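Local atomic coordinates of Rio2 kinase (Chaetomium thermophilum, PDB entry 4GYG), a protein that probably catalyses the ATP-dependent phosphorylation of serine and threonine residues in proteins, as a magnesium-dependent RIO-family kinase. Residues A[229-234]-A[275-280]; A[235-240]-A[255-260]. All blocks are in the same frame, centred on the assembly; numbering follows the deposited sequence.

Contact 1. Residues A[229-234]-A[275-280]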
loop_
_atom_site.group_PDB
_atom_site.type_symbol
_atom_site.label_atom_id
_atom_site.label_comp_id
_atom_site.label_asym_id
_atom_site.label_seq_id
_atom_site.Cartn_x
_atom_site.Cartn_y
_atom_site.Cartn_z
ATOM N N GLY A 229 8.487 -5.791 -8.869
ATOM C CA GLY A 229 9.624 -5.747 -7.977
ATOM C C GLY A 229 9.543 -6.688 -6.785
ATOM O O GLY A 229 10.570 -7.133 -6.269
ATOM N N ASP A 230 8.331 -6.992 -6.337
ATOM C CA ASP A 230 8.173 -7.821 -5.149
ATOM C C ASP A 230 7.016 -8.779 -5.341
ATOM O O ASP A 230 6.252 -9.050 -4.421
ATOM C CB ASP A 230 7.974 -6.960 -3.905
ATOM C CG ASP A 230 8.589 -7.576 -2.666
ATOM O OD1 ASP A 230 9.306 -8.597 -2.783
ATOM O OD2 ASP A 230 8.361 -7.024 -1.570
ATOM N N PHE A 231 6.926 -9.281 -6.567
ATOM C CA PHE A 231 5.985 -10.305 -7.023
ATOM C C PHE A 231 5.929 -11.580 -6.188
ATOM O O PHE A 231 5.928 -12.663 -6.759
ATOM C CB PHE A 231 6.403 -10.725 -8.435
ATOM C CG PHE A 231 5.339 -10.552 -9.470
ATOM C CD1 PHE A 231 4.682 -9.352 -9.609
ATOM C CD2 PHE A 231 5.014 -11.589 -10.329
ATOM C CE1 PHE A 231 3.707 -9.183 -10.571
ATOM C CE2 PHE A 231 4.031 -11.433 -11.297
ATOM C CZ PHE A 231 3.378 -10.224 -11.418
ATOM N N ASN A 232 5.878 -11.479 -4.860
ATOM C CA ASN A 232 5.707 -12.670 -4.038
ATOM C C ASN A 232 4.335 -13.354 -4.230
ATOM O O ASN A 232 3.604 -13.057 -5.178
ATOM C CB ASN A 232 6.020 -12.372 -2.565
ATOM C CG ASN A 232 4.962 -11.509 -1.876
ATOM O OD1 ASN A 232 3.761 -11.687 -2.079
ATOM N ND2 ASN A 232 5.414 -10.585 -1.020
ATOM N N GLU A 233 3.972 -14.256 -3.326
ATOM C CA GLU A 233 2.702 -14.985 -3.459
ATOM C C GLU A 233 1.663 -14.570 -2.405
ATOM O O GLU A 233 0.734 -15.310 -2.067
ATOM C CB GLU A 233 2.906 -16.520 -3.515
ATOM C CG GLU A 233 3.865 -17.114 -2.489
ATOM C CD GLU A 233 5.318 -16.751 -2.759
ATOM O OE1 GLU A 233 5.712 -16.667 -3.948
ATOM O OE2 GLU A 233 6.056 -16.522 -1.774
ATOM N N PHE A 234 1.838 -13.362 -1.898
ATOM C CA PHE A 234 0.833 -12.719 -1.082
ATOM C C PHE A 234 0.331 -11.594 -1.977
ATOM O O PHE A 234 -0.655 -10.917 -1.688
ATOM C CB PHE A 234 1.475 -12.162 0.194
ATOM C CG PHE A 234 2.204 -13.202 1.021
ATOM C CD1 PHE A 234 1.654 -13.676 2.204
ATOM C CD2 PHE A 234 3.442 -13.698 0.620
ATOM C CE1 PHE A 234 2.320 -14.624 2.964
ATOM C CE2 PHE A 234 4.112 -14.651 1.374
ATOM C CZ PHE A 234 3.552 -15.113 2.547
ATOM N N ASP A 275 14.375 -9.983 -13.584
ATOM C CA ASP A 275 14.648 -11.419 -13.546
ATOM C C ASP A 275 14.321 -12.020 -12.163
ATOM O O ASP A 275 13.877 -13.164 -12.068
ATOM C CB ASP A 275 16.085 -11.725 -14.015
ATOM C CG ASP A 275 16.305 -11.427 -15.520
ATOM O OD1 ASP A 275 15.492 -11.880 -16.362
ATOM O OD2 ASP A 275 17.297 -10.741 -15.865
ATOM N N ARG A 276 14.498 -11.226 -11.105
ATOM C CA ARG A 276 14.099 -11.613 -9.746
ATOM C C ARG A 276 12.607 -11.977 -9.727
ATOM O O ARG A 276 12.235 -13.077 -9.303
ATOM C CB ARG A 276 14.370 -10.461 -8.770
ATOM C CG ARG A 276 14.422 -10.843 -7.308
ATOM C CD ARG A 276 14.885 -9.669 -6.434
ATOM N NE ARG A 276 13.792 -8.775 -6.076
ATOM C CZ ARG A 276 13.936 -7.717 -5.287
ATOM N NH1 ARG A 276 15.130 -7.436 -4.792
ATOM N NH2 ARG A 276 12.898 -6.939 -4.993
ATOM N N ASP A 277 11.769 -11.051 -10.203
ATOM C CA ASP A 277 10.335 -11.287 -10.380
ATOM C C ASP A 277 10.067 -12.598 -11.131
ATOM O O ASP A 277 9.289 -13.437 -10.662
ATOM C CB ASP A 277 9.676 -10.107 -11.116
ATOM C CG ASP A 277 9.405 -8.897 -10.204
ATOM O OD1 ASP A 277 9.570 -9.010 -8.967
ATOM O OD2 ASP A 277 9.009 -7.828 -10.728
ATOM N N VAL A 278 10.737 -12.776 -12.276
ATOM C CA VAL A 278 10.553 -13.953 -13.121
ATOM C C VAL A 278 10.966 -15.237 -12.399
ATOM O O VAL A 278 10.284 -16.278 -12.480
ATOM C CB VAL A 278 11.379 -13.840 -14.437
ATOM C CG1 VAL A 278 11.258 -15.136 -15.273
ATOM C CG2 VAL A 278 10.953 -12.603 -15.256
ATOM N N GLN A 279 12.100 -15.155 -11.707
ATOM C CA GLN A 279 12.674 -16.312 -11.043
ATOM C C GLN A 279 11.862 -16.664 -9.809
ATOM O O GLN A 279 11.674 -17.834 -9.506
ATOM C CB GLN A 279 14.138 -16.061 -10.689
ATOM C CG GLN A 279 15.058 -17.199 -11.104
ATOM C CD GLN A 279 14.872 -17.583 -12.554
ATOM O OE1 GLN A 279 14.849 -16.723 -13.435
ATOM N NE2 GLN A 279 14.716 -18.876 -12.812
ATOM N N CYS A 280 11.361 -15.650 -9.113
ATOM C CA CYS A 280 10.440 -15.869 -7.998
ATOM C C CYS A 280 9.218 -16.683 -8.433
ATOM O O CYS A 280 8.882 -17.693 -7.812
ATOM C CB CYS A 280 9.983 -14.536 -7.399
ATOM S SG CYS A 280 8.500 -14.689 -6.387
#

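Contact 2. Residues A[235-240]-A[255-260]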
loop_
_atom_site.group_PDB
_atom_site.type_symbol
_atom_site.label_atom_id
_atom_site.label_comp_id
_atom_site.label_asym_id
_atom_site.label_seq_id
_atom_site.Cartn_x
_atom_site.Cartn_y
_atom_site.Cartn_z
ATOM N N ASN A 235 1.044 -11.438 -3.088
ATOM C CA ASN A 235 0.870 -10.355 -4.042
ATOM C C ASN A 235 0.102 -10.823 -5.285
ATOM O O ASN A 235 -0.402 -10.030 -6.089
ATOM C CB ASN A 235 2.257 -9.871 -4.456
ATOM C CG ASN A 235 2.820 -8.863 -3.499
ATOM O OD1 ASN A 235 2.090 -8.290 -2.690
ATOM N ND2 ASN A 235 4.121 -8.622 -3.588
ATOM N N ILE A 236 0.028 -12.126 -5.444
ATOM C CA ILE A 236 -0.659 -12.699 -6.573
ATOM C C ILE A 236 -1.917 -13.421 -6.065
ATOM O O ILE A 236 -1.825 -14.432 -5.358
ATOM C CB ILE A 236 0.287 -13.642 -7.340
ATOM C CG1 ILE A 236 1.512 -12.849 -7.814
ATOM C CG2 ILE A 236 -0.441 -14.291 -8.488
ATOM C CD1 ILE A 236 2.756 -13.671 -8.034
ATOM N N LEU A 237 -3.080 -12.854 -6.393
ATOM C CA LEU A 237 -4.369 -13.409 -6.003
ATOM C C LEU A 237 -4.928 -14.194 -7.171
ATOM O O LEU A 237 -4.731 -13.821 -8.325
ATOM C CB LEU A 237 -5.356 -12.308 -5.626
ATOM C CG LEU A 237 -4.854 -11.227 -4.682
ATOM C CD1 LEU A 237 -6.022 -10.350 -4.205
ATOM C CD2 LEU A 237 -4.087 -11.814 -3.515
ATOM N N ILE A 238 -5.628 -15.280 -6.874
ATOM C CA ILE A 238 -6.184 -16.125 -7.918
ATOM C C ILE A 238 -7.689 -16.020 -7.865
ATOM O O ILE A 238 -8.272 -16.128 -6.785
ATOM C CB ILE A 238 -5.770 -17.586 -7.715
ATOM C CG1 ILE A 238 -4.262 -17.735 -7.931
ATOM C CG2 ILE A 238 -6.546 -18.503 -8.654
ATOM C CD1 ILE A 238 -3.783 -17.193 -9.284
ATOM N N ARG A 239 -8.318 -15.768 -9.014
ATOM C CA ARG A 239 -9.775 -15.711 -9.058
ATOM C C ARG A 239 -10.284 -17.018 -9.645
ATOM O O ARG A 239 -9.735 -17.516 -10.627
ATOM C CB ARG A 239 -10.293 -14.505 -9.859
ATOM C CG ARG A 239 -11.740 -14.119 -9.491
ATOM C CD ARG A 239 -12.530 -13.449 -10.625
ATOM N NE ARG A 239 -12.075 -12.089 -10.919
ATOM C CZ ARG A 239 -12.343 -11.020 -10.171
ATOM N NH1 ARG A 239 -13.057 -11.138 -9.062
ATOM N NH2 ARG A 239 -11.888 -9.826 -10.523
ATOM N N GLU A 240 -11.314 -17.587 -9.030
ATOM C CA GLU A 240 -11.783 -18.897 -9.446
ATOM C C GLU A 240 -13.204 -18.870 -10.011
ATOM O O GLU A 240 -14.176 -18.706 -9.270
ATOM C CB GLU A 240 -11.676 -19.898 -8.300
ATOM C CG GLU A 240 -12.163 -21.280 -8.690
ATOM C CD GLU A 240 -12.014 -22.307 -7.586
ATOM O OE1 GLU A 240 -12.025 -23.512 -7.909
ATOM O OE2 GLU A 240 -11.897 -21.915 -6.405
ATOM N N ILE A 255 -4.753 -11.919 -10.121
ATOM C CA ILE A 255 -4.942 -10.520 -9.803
ATOM C C ILE A 255 -3.730 -10.043 -8.998
ATOM O O ILE A 255 -3.293 -10.699 -8.063
ATOM C CB ILE A 255 -6.288 -10.291 -9.077
ATOM C CG1 ILE A 255 -7.439 -10.548 -10.054
ATOM C CG2 ILE A 255 -6.397 -8.872 -8.528
ATOM C CD1 ILE A 255 -8.756 -10.782 -9.387
ATOM N N ILE A 256 -3.171 -8.914 -9.398
ATOM C CA ILE A 256 -1.938 -8.412 -8.821
ATOM C C ILE A 256 -2.278 -7.350 -7.790
ATOM O O ILE A 256 -3.185 -6.535 -8.015
ATOM C CB ILE A 256 -1.030 -7.788 -9.930
ATOM C CG1 ILE A 256 -0.666 -8.841 -10.962
ATOM C CG2 ILE A 256 0.256 -7.245 -9.355
ATOM C CD1 ILE A 256 0.023 -10.058 -10.355
ATOM N N ILE A 257 -1.574 -7.366 -6.657
ATOM C CA ILE A 257 -1.658 -6.238 -5.717
ATOM C C ILE A 257 -0.272 -5.802 -5.268
ATOM O O ILE A 257 0.731 -6.476 -5.574
ATOM C CB ILE A 257 -2.510 -6.552 -4.466
ATOM C CG1 ILE A 257 -1.839 -7.623 -3.590
ATOM C CG2 ILE A 257 -3.912 -6.966 -4.862
ATOM C CD1 ILE A 257 -2.666 -8.073 -2.395
ATOM N N ASP A 258 -0.245 -4.692 -4.533
ATOM C CA ASP A 258 0.959 -4.122 -3.911
ATOM C C ASP A 258 1.831 -3.358 -4.888
ATOM O O ASP A 258 2.702 -3.947 -5.530
ATOM C CB ASP A 258 1.814 -5.192 -3.230
ATOM C CG ASP A 258 1.523 -5.326 -1.770
ATOM O OD1 ASP A 258 2.106 -4.537 -0.995
ATOM O OD2 ASP A 258 0.730 -6.223 -1.398
ATOM N N PHE A 259 1.633 -2.044 -4.962
ATOM C CA PHE A 259 2.337 -1.214 -5.955
ATOM C C PHE A 259 3.317 -0.099 -5.505
ATOM O O PHE A 259 3.932 0.521 -6.369
ATOM C CB PHE A 259 1.320 -0.651 -6.957
ATOM C CG PHE A 259 0.457 -1.711 -7.578
ATOM C CD1 PHE A 259 1.009 -2.651 -8.450
ATOM C CD2 PHE A 259 -0.884 -1.805 -7.261
ATOM C CE1 PHE A 259 0.218 -3.644 -9.013
ATOM C CE2 PHE A 259 -1.678 -2.787 -7.822
ATOM C CZ PHE A 259 -1.130 -3.713 -8.703
ATOM N N PRO A 260 3.499 0.147 -4.182
ATOM C CA PRO A 260 4.376 1.304 -3.927
ATOM C C PRO A 260 5.868 1.023 -4.255
ATOM O O PRO A 260 6.669 1.945 -4.368
ATOM C CB PRO A 260 4.189 1.569 -2.425
ATOM C CG PRO A 260 3.909 0.190 -1.824
ATOM C CD PRO A 260 3.131 -0.562 -2.931
#

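Contact 1. Residues A[229-234]-A[275-280]
Gly-229 is held at both ends of its backbone by two consecutive side chains of helix 270-289. Its N donates to Asp-277 OD2 over 2.8 Å (N-H...O 156°), meeting the lone pair on the side of the other carboxylate oxygen. Its O receives Arg-276 NH2 at 2.7 Å; the oxygen is met edge-on by the guanidinium, and the bond is nearly straight at 164°. With CG beside the backbone N (chi1 -79°), Asp-277 brings its carboxylate to the Gly-229 amide, and OD1 lies 3.6 Å from Phe-231 CB. A side chain at position 229 would strike the preceding carbonyl O, consistent with glycine there. The loop 229-234 corresponds to the catalytic loop of the protein kinase fold, and Asp-277 probably matches the aspartate of helix F that binds this loop's backbone in other kinases. Were Asp-277 replaced by an alanine, the amide of Gly-229 would probably lose its carboxylate partner and the loop some of its hold on the helix. One turn on, Cys-280 SG reaches Phe-231 O at 3.3 Å, while the Phe-231 ring runs on to Ile-281 and an edge-to-face contact with His-228. Against 275-280 the packing then thins. Glu-233 OE1 stays 4.2 Å from Cys-280 SG, its side chain touching Phe-284 further along the helix. Asp-230 is partly exposed: OD1 is 4.5 Å from Arg-276 NH2, well out of the guanidinium plane, whereas OD2 forms a salt bridge with Arg-343. Within the loop, Asn-232 OD1 closes an Asx turn by accepting from Phe-234 N at 2.6 Å.

Contact 2. Residues A[235-240]-A[255-260]
Asn-235 meets the second segment twice: its O accepts from Ile-257 N at 3.0 Å, and its side chain crosses that of Asp-258 at about a right angle, the amide and carboxylate planes 49° apart. Next along, Ile-236 forms a non-hydrogen-bonded antiparallel pair with Ile-256. Their side chains lie side by side, CG1 of Ile-236 4.1 Å from CD1 of Ile-256, on the face packed against helix 207-223. Leu-237 makes the hydrogen-bonded pair with Ile-255: Leu-237 N reaches Ile-255 O at 2.7 Å, and Ile-255 N returns to Leu-237 O at 2.6 Å. Leu-237 CD1 meets Ile-257 CG2 at 4.0 Å on the other face of this beta hairpin. That face continues at Arg-239, whose chain bends at chi3 (-71°) and lays one guanidinium face over Ile-255 CD1, 3.5 Å from NH2; NH1 is salt-bridged to Asp-194. Past Ile-257 the second segment runs into Asp-258, Phe-259 and Pro-260, at the place of the kinase DFG motif. Asn-235 and Asp-258 both bind magnesium, and Asp-258 also binds ADP. Asn-235 OD1 and Asp-258 OD2 stand 2.8 Å apart, two acceptors that cannot bond each other, while Asp-258 OD1 pairs with Lys-125; such crowding of oxygens is consistent with a site shaped for a cation.

In the fold
After the N-terminal helices, the five-stranded sheet and helix 207-223, the chain reaches the loop 229-234, then runs without a break into strand 236-242, turns back through strand 250-256 and enters helix 270-289. Contact 2 closes the shorter loop, with 14 residues between its segments; contact 1 spans 40 residues and encloses it, so the two nest and do not cross. Their centres lie about 12 Å apart, and they touch directly: Phe-231 CZ of contact 1 packs 3.5 Å from Ile-256 CD1 of contact 2. Contact 1 ties the catalytic loop to the helix, whereas contact 2 pairs strands 236-242 and 250-256 and sets Asn-235 beside Asp-258, all within the RIO domain.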